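Local structure of tungsten-containing formylmethanofuran dehydrogenase 2 subunit C (Methanothermobacter wolfeii, 5T5I) at residues 159-164 and 178-183; 70-75 and 91-96; 101-106 and 120-125. The protein forms one subunit of a tungsten-containing formylmethanofuran dehydrogenase, the enzyme complex that probably interconverts carbon dioxide and formylmethanofuran in methanogenesis. All coordinates share one frame; numbering follows the deposited sequence.

Interaction 1. Residues 159-164 and 178-183; sequences DNEIGE and NIMPGI
The side-chain oxygen of Asn-160 takes two hydrogen bonds from consecutive residues of 178-183. Asn-178 ND2 lies 2.8 Å from Asn-160 OD1, in the carbonyl plane and on a lone pair, and the two amides are nearly coplanar, 8° apart. The second donor, Ile-179 N, approaches Asn-160 OD1 from above that plane at 3.2 Å, along an almost straight N-H...O line of 169°. CG of Asn-178 stands anti to its backbone N (chi1 -168°), 3.4 Å from Asn-160 OD1; the two side chains lie side by side and point the same way. Backbone bonds flank the pair: Asn-178 N to Asp-159 O, and Glu-161 N to Ile-179 O. Further on, Gly-182 N donates to Ile-162 O over only 2.7 Å. Water 1 donates to both Asp-159 O and Ile-179 O, so it ties the two backbones together, and accepts a weak bond from Ile-162 N.

This is the coil-on-coil stacking of a right-handed parallel beta-helix, with CA of Asp-159 4.9 Å from CA of Asn-178. Both coils bend through type II beta turns, Glu-161 to Glu-164 and Met-180 to Ile-183, and Gly-163 and Gly-182 sit at positive phi within them.

Beyond these polar contacts, Ile-162 CG1 rests on Pro-181 CB at 3.6 Å, and strands 170-173 and 187-192 add Ile-171 and Ile-190 around Ile-162. CG2 of Ile-183 touches CB and CG of Glu-164, both at 3.6 Å, as well as CB of Glu-161. The Glu-164 side chain is about 3 Å from a bound calcium ion, and its OE1 bonds OG of Ser-139, a calcium-site residue; Glu-164 OE2 and Glu-161 OE1 each form a salt bridge with a basic side chain of another protein chain.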
ATOM      1  N   ASP C 159      -4.147  33.750   9.933  1.00 23.57           N
ATOM      2  CA  ASP C 159      -4.753  32.768   9.016  1.00 23.36           C
ATOM      3  C   ASP C 159      -4.041  32.654   7.653  1.00 26.48           C
ATOM      4  O   ASP C 159      -2.890  32.213   7.635  1.00 25.29           O
ATOM      5  CB  ASP C 159      -6.252  33.061   8.889  1.00 25.22           C
ATOM      6  CG  ASP C 159      -7.010  32.990  10.210  1.00 37.45           C
ATOM      7  OD1 ASP C 159      -6.608  32.188  11.086  1.00 39.35           O
ATOM      8  OD2 ASP C 159      -8.015  33.718  10.359  1.00 36.96           O
ATOM      9  N   ASN C 160      -4.717  32.949   6.517  1.00 24.10           N
ATOM     10  CA  ASN C 160      -4.137  32.758   5.191  1.00 23.45           C
ATOM     11  C   ASN C 160      -3.553  33.996   4.574  1.00 24.95           C
ATOM     12  O   ASN C 160      -3.999  35.109   4.841  1.00 24.35           O
ATOM     13  CB  ASN C 160      -5.196  32.238   4.210  1.00 21.64           C
ATOM     14  CG  ASN C 160      -5.685  30.836   4.449  1.00 33.89           C
ATOM     15  OD1 ASN C 160      -5.247  30.130   5.351  1.00 25.39           O
ATOM     16  ND2 ASN C 160      -6.540  30.367   3.568  1.00 28.67           N
ATOM     17  N   GLU C 161      -2.612  33.768   3.654  1.00 20.74           N
ATOM     18  CA  GLU C 161      -2.054  34.780   2.769  1.00 20.50           C
ATOM     19  C   GLU C 161      -1.463  35.999   3.480  1.00 24.76           C
ATOM     20  O   GLU C 161      -1.617  37.133   3.014  1.00 23.37           O
ATOM     21  CB  GLU C 161      -3.129  35.189   1.733  1.00 20.65           C
ATOM     22  CG  GLU C 161      -3.614  34.027   0.874  1.00 22.03           C
ATOM     23  CD  GLU C 161      -4.670  34.444  -0.127  1.00 34.07           C
ATOM     24  OE1 GLU C 161      -4.305  34.977  -1.200  1.00 25.40           O
ATOM     25  OE2 GLU C 161      -5.872  34.335   0.207  1.00 24.66           O
ATOM     26  N   ILE C 162      -0.747  35.770   4.595  1.00 22.37           N
ATOM     27  CA  ILE C 162      -0.103  36.887   5.260  1.00 23.58           C
ATOM     28  C   ILE C 162       1.045  37.354   4.328  1.00 25.65           C
ATOM     29  O   ILE C 162       1.674  36.535   3.647  1.00 25.61           O
ATOM     30  CB  ILE C 162       0.396  36.570   6.708  1.00 28.66           C
ATOM     31  CG1 ILE C 162       1.549  35.567   6.728  1.00 30.54           C
ATOM     32  CG2 ILE C 162      -0.752  36.093   7.640  1.00 27.67           C
ATOM     33  CD1 ILE C 162       2.499  35.848   7.836  1.00 40.86           C
ATOM     34  N   GLY C 163       1.228  38.652   4.229  1.00 21.83           N
ATOM     35  CA  GLY C 163       2.242  39.231   3.354  1.00 22.22           C
ATOM     36  C   GLY C 163       2.032  38.976   1.871  1.00 24.96           C
ATOM     37  O   GLY C 163       2.995  38.898   1.104  1.00 24.52           O
ATOM     38  N   GLU C 164       0.776  38.853   1.448  1.00 22.12           N
ATOM     39  CA  GLU C 164       0.416  38.639   0.042  1.00 19.75           C
ATOM     40  C   GLU C 164       0.926  39.810  -0.827  1.00 23.14           C
ATOM     41  O   GLU C 164       0.636  40.962  -0.523  1.00 22.65           O
ATOM     42  CB  GLU C 164      -1.111  38.456  -0.063  1.00 20.56           C
ATOM     43  CG  GLU C 164      -1.675  38.311  -1.476  1.00 24.36           C
ATOM     44  CD  GLU C 164      -2.506  39.471  -1.987  1.00 35.09           C
ATOM     45  OE1 GLU C 164      -2.462  40.556  -1.370  1.00 29.25           O
ATOM     46  OE2 GLU C 164      -3.105  39.336  -3.076  1.00 30.00           O
ATOM     47  N   ASN C 178      -1.968  29.500   8.905  1.00 23.78           N
ATOM     48  CA  ASN C 178      -2.636  28.439   8.173  1.00 24.27           C
ATOM     49  C   ASN C 178      -1.929  28.182   6.833  1.00 26.61           C
ATOM     50  O   ASN C 178      -0.849  27.592   6.859  1.00 25.90           O
ATOM     51  CB  ASN C 178      -4.140  28.711   8.065  1.00 25.75           C
ATOM     52  CG  ASN C 178      -4.903  27.509   7.564  1.00 33.98           C
ATOM     53  OD1 ASN C 178      -4.765  26.432   8.102  1.00 30.31           O
ATOM     54  ND2 ASN C 178      -5.752  27.660   6.573  1.00 26.20           N
ATOM     55  N   ILE C 179      -2.471  28.622   5.673  1.00 22.28           N
ATOM     56  CA  ILE C 179      -1.810  28.325   4.401  1.00 20.64           C
ATOM     57  C   ILE C 179      -1.395  29.572   3.632  1.00 22.51           C
ATOM     58  O   ILE C 179      -1.913  30.658   3.848  1.00 22.22           O
ATOM     59  CB  ILE C 179      -2.660  27.376   3.518  1.00 22.69           C
ATOM     60  CG1 ILE C 179      -3.981  28.046   3.046  1.00 21.74           C
ATOM     61  CG2 ILE C 179      -2.925  26.063   4.248  1.00 23.99           C
ATOM     62  CD1 ILE C 179      -4.712  27.276   1.933  1.00 24.23           C
ATOM     63  N   MET C 180      -0.427  29.390   2.744  1.00 19.60           N
ATOM     64  CA  MET C 180       0.066  30.383   1.788  1.00 18.47           C
ATOM     65  C   MET C 180       0.634  31.688   2.385  1.00 21.28           C
ATOM     66  O   MET C 180       0.412  32.755   1.801  1.00 19.29           O
ATOM     67  CB  MET C 180      -1.033  30.695   0.750  1.00 20.16           C
ATOM     68  CG  MET C 180      -1.597  29.439   0.101  1.00 22.97           C
ATOM     69  SD  MET C 180      -2.803  29.615  -1.248  1.00 25.72           S
ATOM     70  CE  MET C 180      -4.242  30.258  -0.377  1.00 21.59           C
ATOM     71  N   PRO C 181       1.448  31.641   3.470  1.00 19.75           N
ATOM     72  CA  PRO C 181       2.114  32.875   3.918  1.00 19.76           C
ATOM     73  C   PRO C 181       3.176  33.272   2.887  1.00 23.46           C
ATOM     74  O   PRO C 181       3.844  32.396   2.327  1.00 21.92           O
ATOM     75  CB  PRO C 181       2.758  32.470   5.245  1.00 22.11           C
ATOM     76  CG  PRO C 181       3.053  31.018   5.086  1.00 26.97           C
ATOM     77  CD  PRO C 181       1.897  30.473   4.262  1.00 22.31           C
ATOM     78  N   GLY C 182       3.281  34.565   2.602  1.00 20.81           N
ATOM     79  CA  GLY C 182       4.221  35.079   1.608  1.00 21.54           C
ATOM     80  C   GLY C 182       3.867  34.780   0.158  1.00 25.57           C
ATOM     81  O   GLY C 182       4.743  34.838  -0.718  1.00 24.27           O
ATOM     82  N   ILE C 183       2.583  34.460  -0.118  1.00 21.71           N
ATOM     83  CA  ILE C 183       2.085  34.210  -1.485  1.00 21.39           C
ATOM     84  C   ILE C 183       2.449  35.415  -2.387  1.00 24.44           C
ATOM     85  O   ILE C 183       2.182  36.548  -2.012  1.00 22.93           O
ATOM     86  CB  ILE C 183       0.556  33.910  -1.502  1.00 24.72           C
ATOM     87  CG1 ILE C 183       0.060  33.473  -2.916  1.00 25.52           C
ATOM     88  CG2 ILE C 183      -0.279  35.086  -0.969  1.00 24.95           C
ATOM     89  CD1 ILE C 183       0.118  31.994  -3.162  1.00 30.78           C
TER
HETATM   90  O   HOH W   1      -0.697  32.714   5.946  1.00 22.46           O

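Interaction 2. Residues 70-75 and 91-96; sequences DGDVYN and RGNVNM
Asp-72 and Asn-93 join two successive coils of the right-handed parallel beta-helix, near its N-terminal end; segment 70-75 comes directly after strand 66-69, and segment 91-96 directly after strand 87-90. The touching parts, 70-75 and 91-95, run in nearly the same direction, 13° apart.

Of the charged groups, Asp-70 and Arg-91 form a salt bridge. Arg-91 NH1 donates to Asp-70 OD1 at 3.2 Å, with the oxygen at the edge of the guanidinium and in its plane. The carboxylate is turned 85° against that plane, and NH1 meets OD1 from above the carboxylate plane.

The apolar share is small: Val-73 CG2 approaches Val-94 CG1 at 4.0 Å, and Tyr-74 CB touches Asn-93 CB. Gly-92 lies close to the first coil, its CA 4.1 Å from CA of Asp-72.

Among the hydrogen bonds, Asp-72 OD1 receives Asn-93 N at 3.0 Å and, weakly, Asn-93 ND2, so one oxygen accepts from both the backbone and the side chain of Asn-93. Water 2 donates to Asp-72 OD2 and accepts weakly from Asn-93 ND2, while Asn-93 OD1 accepts from Asn-112 N, beyond the two segments. Across the backbones, Val-73 N donates to Asn-93 O at 3.0 Å. At the far end the amide of Asn-95 works in both directions: OD1 accepts from Met-96 N at 2.7 Å, and ND2 donates to Tyr-74 O at 3.0 Å, in the carbonyl plane and on a lone pair.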
ATOM      1  N   ASP C  70     -10.980  52.865  25.090  1.00 36.11           N
ATOM      2  CA  ASP C  70     -11.110  52.150  26.356  1.00 36.57           C
ATOM      3  C   ASP C  70     -12.265  51.155  26.332  1.00 39.74           C
ATOM      4  O   ASP C  70     -13.215  51.279  27.098  1.00 39.90           O
ATOM      5  CB  ASP C  70     -11.238  53.145  27.532  1.00 39.36           C
ATOM      6  CG  ASP C  70     -11.034  52.518  28.900  1.00 47.19           C
ATOM      7  OD1 ASP C  70     -10.293  51.513  28.992  1.00 46.99           O
ATOM      8  OD2 ASP C  70     -11.623  53.024  29.876  1.00 51.73           O
ATOM      9  N   GLY C  71     -12.143  50.148  25.475  1.00 34.80           N
ATOM     10  CA  GLY C  71     -13.160  49.120  25.350  1.00 34.79           C
ATOM     11  C   GLY C  71     -13.090  48.346  24.053  1.00 36.95           C
ATOM     12  O   GLY C  71     -12.250  48.615  23.191  1.00 36.87           O
ATOM     13  N   ASP C  72     -13.993  47.393  23.908  1.00 33.44           N
ATOM     14  CA  ASP C  72     -14.047  46.523  22.745  1.00 32.18           C
ATOM     15  C   ASP C  72     -14.710  47.196  21.533  1.00 33.71           C
ATOM     16  O   ASP C  72     -15.833  47.686  21.638  1.00 34.18           O
ATOM     17  CB  ASP C  72     -14.772  45.219  23.118  1.00 34.15           C
ATOM     18  CG  ASP C  72     -14.723  44.154  22.044  1.00 43.45           C
ATOM     19  OD1 ASP C  72     -13.829  44.226  21.179  1.00 45.60           O
ATOM     20  OD2 ASP C  72     -15.564  43.243  22.080  1.00 47.14           O
ATOM     21  N   VAL C  73     -14.019  47.198  20.373  1.00 28.62           N
ATOM     22  CA  VAL C  73     -14.565  47.757  19.130  1.00 26.77           C
ATOM     23  C   VAL C  73     -14.501  46.704  18.025  1.00 30.42           C
ATOM     24  O   VAL C  73     -14.063  46.978  16.898  1.00 26.71           O
ATOM     25  CB  VAL C  73     -13.943  49.130  18.747  1.00 29.82           C
ATOM     26  CG1 VAL C  73     -14.447  50.224  19.675  1.00 31.05           C
ATOM     27  CG2 VAL C  73     -12.417  49.095  18.743  1.00 29.51           C
ATOM     28  N   TYR C  74     -14.977  45.480  18.370  1.00 29.10           N
ATOM     29  CA  TYR C  74     -15.006  44.310  17.484  1.00 28.12           C
ATOM     30  C   TYR C  74     -15.749  44.567  16.160  1.00 29.39           C
ATOM     31  O   TYR C  74     -15.483  43.868  15.193  1.00 26.66           O
ATOM     32  CB  TYR C  74     -15.613  43.073  18.198  1.00 30.72           C
ATOM     33  CG  TYR C  74     -17.125  43.087  18.276  1.00 35.07           C
ATOM     34  CD1 TYR C  74     -17.783  43.819  19.255  1.00 38.51           C
ATOM     35  CD2 TYR C  74     -17.900  42.427  17.325  1.00 37.19           C
ATOM     36  CE1 TYR C  74     -19.172  43.878  19.303  1.00 39.56           C
ATOM     37  CE2 TYR C  74     -19.294  42.478  17.365  1.00 39.05           C
ATOM     38  CZ  TYR C  74     -19.925  43.208  18.357  1.00 49.46           C
ATOM     39  OH  TYR C  74     -21.296  43.273  18.440  1.00 57.30           O
ATOM     40  N   ASN C  75     -16.705  45.519  16.138  1.00 27.34           N
ATOM     41  CA  ASN C  75     -17.469  45.841  14.935  1.00 27.07           C
ATOM     42  C   ASN C  75     -17.147  47.239  14.377  1.00 29.43           C
ATOM     43  O   ASN C  75     -18.003  47.866  13.753  1.00 29.75           O
ATOM     44  CB  ASN C  75     -18.979  45.623  15.187  1.00 26.99           C
ATOM     45  CG  ASN C  75     -19.557  44.494  14.351  1.00 36.89           C
ATOM     46  OD1 ASN C  75     -18.835  43.714  13.729  1.00 31.74           O
ATOM     47  ND2 ASN C  75     -20.878  44.376  14.313  1.00 29.77           N
ATOM     48  N   ARG C  91      -8.053  48.898  23.794  1.00 33.11           N
ATOM     49  CA  ARG C  91      -8.176  47.975  24.936  1.00 33.74           C
ATOM     50  C   ARG C  91      -9.331  47.011  24.671  1.00 37.29           C
ATOM     51  O   ARG C  91     -10.340  47.001  25.375  1.00 36.35           O
ATOM     52  CB  ARG C  91      -8.359  48.743  26.266  1.00 34.33           C
ATOM     53  CG  ARG C  91      -7.147  49.587  26.620  1.00 40.41           C
ATOM     54  CD  ARG C  91      -7.367  50.401  27.867  1.00 46.70           C
ATOM     55  NE  ARG C  91      -6.186  51.196  28.214  1.00 46.42           N
ATOM     56  CZ  ARG C  91      -6.189  52.266  29.009  1.00 61.18           C
ATOM     57  NH1 ARG C  91      -7.319  52.691  29.566  1.00 43.25           N
ATOM     58  NH2 ARG C  91      -5.060  52.925  29.247  1.00 48.92           N
ATOM     59  N   GLY C  92      -9.145  46.206  23.636  1.00 32.54           N
ATOM     60  CA  GLY C  92     -10.133  45.248  23.168  1.00 31.57           C
ATOM     61  C   GLY C  92      -9.868  44.832  21.735  1.00 32.94           C
ATOM     62  O   GLY C  92      -8.767  45.043  21.223  1.00 31.62           O
ATOM     63  N   ASN C  93     -10.878  44.268  21.069  1.00 29.28           N
ATOM     64  CA  ASN C  93     -10.752  43.799  19.680  1.00 28.94           C
ATOM     65  C   ASN C  93     -11.085  44.883  18.666  1.00 30.61           C
ATOM     66  O   ASN C  93     -11.713  45.883  19.014  1.00 28.75           O
ATOM     67  CB  ASN C  93     -11.676  42.601  19.418  1.00 29.34           C
ATOM     68  CG  ASN C  93     -11.582  41.516  20.467  1.00 41.57           C
ATOM     69  OD1 ASN C  93     -10.520  40.909  20.665  1.00 28.92           O
ATOM     70  ND2 ASN C  93     -12.673  41.246  21.161  1.00 31.66           N
ATOM     71  N   VAL C  94     -10.669  44.663  17.405  1.00 27.30           N
ATOM     72  CA  VAL C  94     -10.961  45.525  16.242  1.00 25.71           C
ATOM     73  C   VAL C  94     -11.454  44.645  15.099  1.00 28.65           C
ATOM     74  O   VAL C  94     -11.114  43.467  15.053  1.00 28.22           O
ATOM     75  CB  VAL C  94      -9.772  46.406  15.770  1.00 29.05           C
ATOM     76  CG1 VAL C  94      -9.338  47.394  16.845  1.00 29.31           C
ATOM     77  CG2 VAL C  94      -8.589  45.567  15.294  1.00 28.57           C
ATOM     78  N   ASN C  95     -12.202  45.230  14.150  1.00 23.92           N
ATOM     79  CA  ASN C  95     -12.682  44.527  12.959  1.00 23.42           C
ATOM     80  C   ASN C  95     -11.573  44.621  11.854  1.00 27.89           C
ATOM     81  O   ASN C  95     -10.374  44.635  12.182  1.00 28.29           O
ATOM     82  CB  ASN C  95     -14.049  45.100  12.525  1.00 23.20           C
ATOM     83  CG  ASN C  95     -14.899  44.179  11.666  1.00 36.04           C
ATOM     84  OD1 ASN C  95     -14.602  43.970  10.504  1.00 26.98           O
ATOM     85  ND2 ASN C  95     -15.915  43.538  12.220  1.00 27.93           N
ATOM     86  N   MET C  96     -11.948  44.685  10.568  1.00 22.52           N
ATOM     87  CA  MET C  96     -10.997  44.673   9.462  1.00 21.45           C
ATOM     88  C   MET C  96     -10.272  45.996   9.246  1.00 24.77           C
ATOM     89  O   MET C  96     -10.699  47.028   9.745  1.00 24.75           O
ATOM     90  CB  MET C  96     -11.740  44.318   8.163  1.00 22.75           C
ATOM     91  CG  MET C  96     -12.369  42.929   8.152  1.00 26.17           C
ATOM     92  SD  MET C  96     -13.575  42.790   6.812  1.00 30.14           S
ATOM     93  CE  MET C  96     -14.305  41.233   7.199  1.00 28.76           C
TER
HETATM   94  O   HOH W   2     -15.894  40.763  21.259  1.00 46.78           O

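Interaction 3. Residues 101-106 and 120-125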
ATOM      1  N   GLY C 101      -2.785  51.028   5.076  1.00 25.54           N
ATOM      2  CA  GLY C 101      -2.106  52.137   4.414  1.00 25.30           C
ATOM      3  C   GLY C 101      -1.386  53.123   5.323  1.00 27.19           C
ATOM      4  O   GLY C 101      -0.986  54.183   4.855  1.00 27.09           O
ATOM      5  N   MET C 102      -1.168  52.797   6.605  1.00 24.94           N
ATOM      6  CA  MET C 102      -0.491  53.735   7.516  1.00 26.00           C
ATOM      7  C   MET C 102       0.959  54.010   7.090  1.00 29.30           C
ATOM      8  O   MET C 102       1.615  53.150   6.497  1.00 27.86           O
ATOM      9  CB  MET C 102      -0.601  53.304   8.996  1.00 28.74           C
ATOM     10  CG  MET C 102       0.181  52.077   9.377  1.00 32.24           C
ATOM     11  SD  MET C 102      -0.095  51.653  11.130  1.00 37.60           S
ATOM     12  CE  MET C 102       0.989  52.742  11.906  1.00 33.94           C
ATOM     13  N   LYS C 103       1.395  55.259   7.309  1.00 27.74           N
ATOM     14  CA  LYS C 103       2.722  55.778   6.929  1.00 27.94           C
ATOM     15  C   LYS C 103       3.686  55.951   8.113  1.00 33.31           C
ATOM     16  O   LYS C 103       4.894  55.935   7.903  1.00 33.22           O
ATOM     17  CB  LYS C 103       2.565  57.110   6.178  1.00 31.17           C
ATOM     18  CG  LYS C 103       1.955  56.957   4.790  1.00 40.26           C
ATOM     19  CD  LYS C 103       1.068  58.137   4.387  1.00 49.56           C
ATOM     20  CE  LYS C 103      -0.341  57.982   4.944  1.00 56.40           C
ATOM     21  NZ  LYS C 103      -1.220  59.168   4.688  1.00 44.55           N
ATOM     22  N   GLY C 104       3.158  56.096   9.324  1.00 30.62           N
ATOM     23  CA  GLY C 104       3.966  56.258  10.530  1.00 30.86           C
ATOM     24  C   GLY C 104       3.129  56.188  11.794  1.00 32.99           C
ATOM     25  O   GLY C 104       1.909  56.032  11.726  1.00 30.37           O
ATOM     26  N   GLY C 105       3.786  56.316  12.940  1.00 30.98           N
ATOM     27  CA  GLY C 105       3.124  56.205  14.233  1.00 30.78           C
ATOM     28  C   GLY C 105       2.995  54.749  14.654  1.00 33.51           C
ATOM     29  O   GLY C 105       3.625  53.864  14.054  1.00 31.15           O
ATOM     30  N   LYS C 106       2.170  54.486  15.679  1.00 30.90           N
ATOM     31  CA  LYS C 106       2.004  53.133  16.216  1.00 29.35           C
ATOM     32  C   LYS C 106       0.570  52.818  16.636  1.00 31.92           C
ATOM     33  O   LYS C 106      -0.089  53.642  17.267  1.00 30.94           O
ATOM     34  CB  LYS C 106       2.951  52.912  17.421  1.00 31.73           C
ATOM     35  CG  LYS C 106       2.917  51.464  17.953  1.00 36.54           C
ATOM     36  CD  LYS C 106       4.009  51.166  18.972  1.00 49.59           C
ATOM     37  CE  LYS C 106       4.129  49.672  19.239  1.00 63.37           C
ATOM     38  NZ  LYS C 106       3.839  49.319  20.649  1.00 69.35           N
ATOM     39  N   ASP C 120      -1.505  47.184   2.626  1.00 23.49           N
ATOM     40  CA  ASP C 120      -0.806  48.303   1.952  1.00 24.11           C
ATOM     41  C   ASP C 120       0.031  49.219   2.893  1.00 24.88           C
ATOM     42  O   ASP C 120       0.221  50.391   2.583  1.00 23.75           O
ATOM     43  CB  ASP C 120      -1.802  49.181   1.151  1.00 25.00           C
ATOM     44  CG  ASP C 120      -2.401  48.486  -0.042  1.00 32.94           C
ATOM     45  OD1 ASP C 120      -1.637  47.870  -0.804  1.00 31.71           O
ATOM     46  OD2 ASP C 120      -3.618  48.643  -0.264  1.00 33.94           O
ATOM     47  N   MET C 121       0.553  48.695   4.004  1.00 22.36           N
ATOM     48  CA  MET C 121       1.329  49.498   4.961  1.00 22.29           C
ATOM     49  C   MET C 121       2.580  50.089   4.292  1.00 26.07           C
ATOM     50  O   MET C 121       3.210  49.422   3.467  1.00 24.23           O
ATOM     51  CB  MET C 121       1.725  48.626   6.161  1.00 23.98           C
ATOM     52  CG  MET C 121       2.325  49.372   7.331  1.00 27.06           C
ATOM     53  SD  MET C 121       2.666  48.185   8.662  1.00 30.55           S
ATOM     54  CE  MET C 121       2.965  49.296  10.028  1.00 28.56           C
ATOM     55  N   ARG C 122       2.895  51.349   4.621  1.00 24.37           N
ATOM     56  CA  ARG C 122       4.073  52.057   4.096  1.00 25.02           C
ATOM     57  C   ARG C 122       5.137  52.291   5.189  1.00 27.84           C
ATOM     58  O   ARG C 122       6.320  52.353   4.865  1.00 27.24           O
ATOM     59  CB  ARG C 122       3.680  53.404   3.453  1.00 27.64           C
ATOM     60  CG  ARG C 122       2.315  53.463   2.742  1.00 38.03           C
ATOM     61  CD  ARG C 122       2.393  53.437   1.243  1.00 53.05           C
ATOM     62  NE  ARG C 122       2.785  52.114   0.754  1.00 63.76           N
ATOM     63  CZ  ARG C 122       2.101  51.343  -0.099  1.00 69.98           C
ATOM     64  NH1 ARG C 122       0.944  51.758  -0.610  1.00 55.97           N
ATOM     65  NH2 ARG C 122       2.571  50.155  -0.451  1.00 48.94           N
ATOM     66  N   GLY C 123       4.710  52.473   6.437  1.00 24.56           N
ATOM     67  CA  GLY C 123       5.614  52.728   7.560  1.00 25.00           C
ATOM     68  C   GLY C 123       4.928  52.691   8.912  1.00 30.33           C
ATOM     69  O   GLY C 123       3.700  52.565   8.987  1.00 29.08           O
ATOM     70  N   GLY C 124       5.725  52.803   9.970  1.00 27.47           N
ATOM     71  CA  GLY C 124       5.223  52.752  11.338  1.00 27.69           C
ATOM     72  C   GLY C 124       5.158  51.335  11.873  1.00 30.59           C
ATOM     73  O   GLY C 124       5.863  50.440  11.384  1.00 28.82           O
ATOM     74  N   GLU C 125       4.331  51.128  12.907  1.00 28.55           N
ATOM     75  CA  GLU C 125       4.232  49.844  13.596  1.00 27.44           C
ATOM     76  C   GLU C 125       2.817  49.502  13.973  1.00 29.12           C
ATOM     77  O   GLU C 125       2.073  50.369  14.414  1.00 29.61           O
ATOM     78  CB  GLU C 125       5.039  49.863  14.916  1.00 29.85           C
ATOM     79  CG  GLU C 125       6.535  50.089  14.801  1.00 42.09           C
ATOM     80  CD  GLU C 125       7.156  50.473  16.134  1.00 65.67           C
ATOM     81  OE1 GLU C 125       7.405  49.578  16.972  1.00 52.31           O
ATOM     82  OE2 GLU C 125       7.315  51.691  16.372  1.00 66.60           O
TER
HETATM   83  O   HOH W   3       6.323  53.808  14.955  1.00 45.29           O
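The carbonyl oxygen of Met-102 accepts two consecutive backbone N-H groups of the next coil, Arg-122 N at 2.9 Å and Gly-123 N at 3.2 Å, before the chains come into parallel register at Lys-106 and Glu-125, where Glu-125 N donates to Gly-105 O at 3.0 Å. Between these bonds the glycines let the coils approach closely, and CA of Gly-104 stands 3.8 Å from CA of Gly-124. CA of Gly-124 also lies 3.3 Å from Gly-105 O, and CA of Gly-123 makes a CA-H...O contact of 3.3 Å to Lys-103 O.

Met-102 and Met-121 lie side by side, pointing the same way, and CE of Met-121 packs at 4.0 Å from both CG and SD of Met-102. The thioether of Met-102 bends at chi3 (-81°), which places its CE 3.6 Å from Glu-125 O. On the outer surface, the aliphatic CG of Lys-103 touches CG of Arg-122, while their polar ends part: Lys-103 NZ bonds Glu-82 O and Arg-122 NE bonds Ser-148 OG. Asp-120 O lies over the centre of one face of the Arg-122 guanidinium. Lys-106 CG packs on Glu-125 CB, but its NZ forms a salt bridge with Glu-127. Water 3 donates to both Gly-105 O and Glu-125 OE2, joining the coils at this end.

The contact stacks two successive coils of the parallel beta-helix, leading into the adjacent parallel strands 106-109 and 125-128; Ile-126 of the latter strand packs against both methionines, Met-83 covers Met-102 from the preceding coil, and Met-147 meets Met-121.

Along the chain the contacts come in the order interaction 2, interaction 3, interaction 1, as coil-to-coil joints of the same beta-helix, and none touches another. Interactions 1 and 3 come closest, about 7 Å between nearest atoms and 20 Å between centres; interaction 2 is about 10 Å from each by nearest atoms, with its centre 24 Å from that of interaction 1 and 19 Å from that of interaction 3. The calcium site of Ser-139, Tyr-140 and Asp-143 is nearest to interaction 1, where the Glu-164 side chain is about 3 Å from the ion; in interaction 3 the Asp-120 side chain stays about 8 Å away and touches Tyr-140.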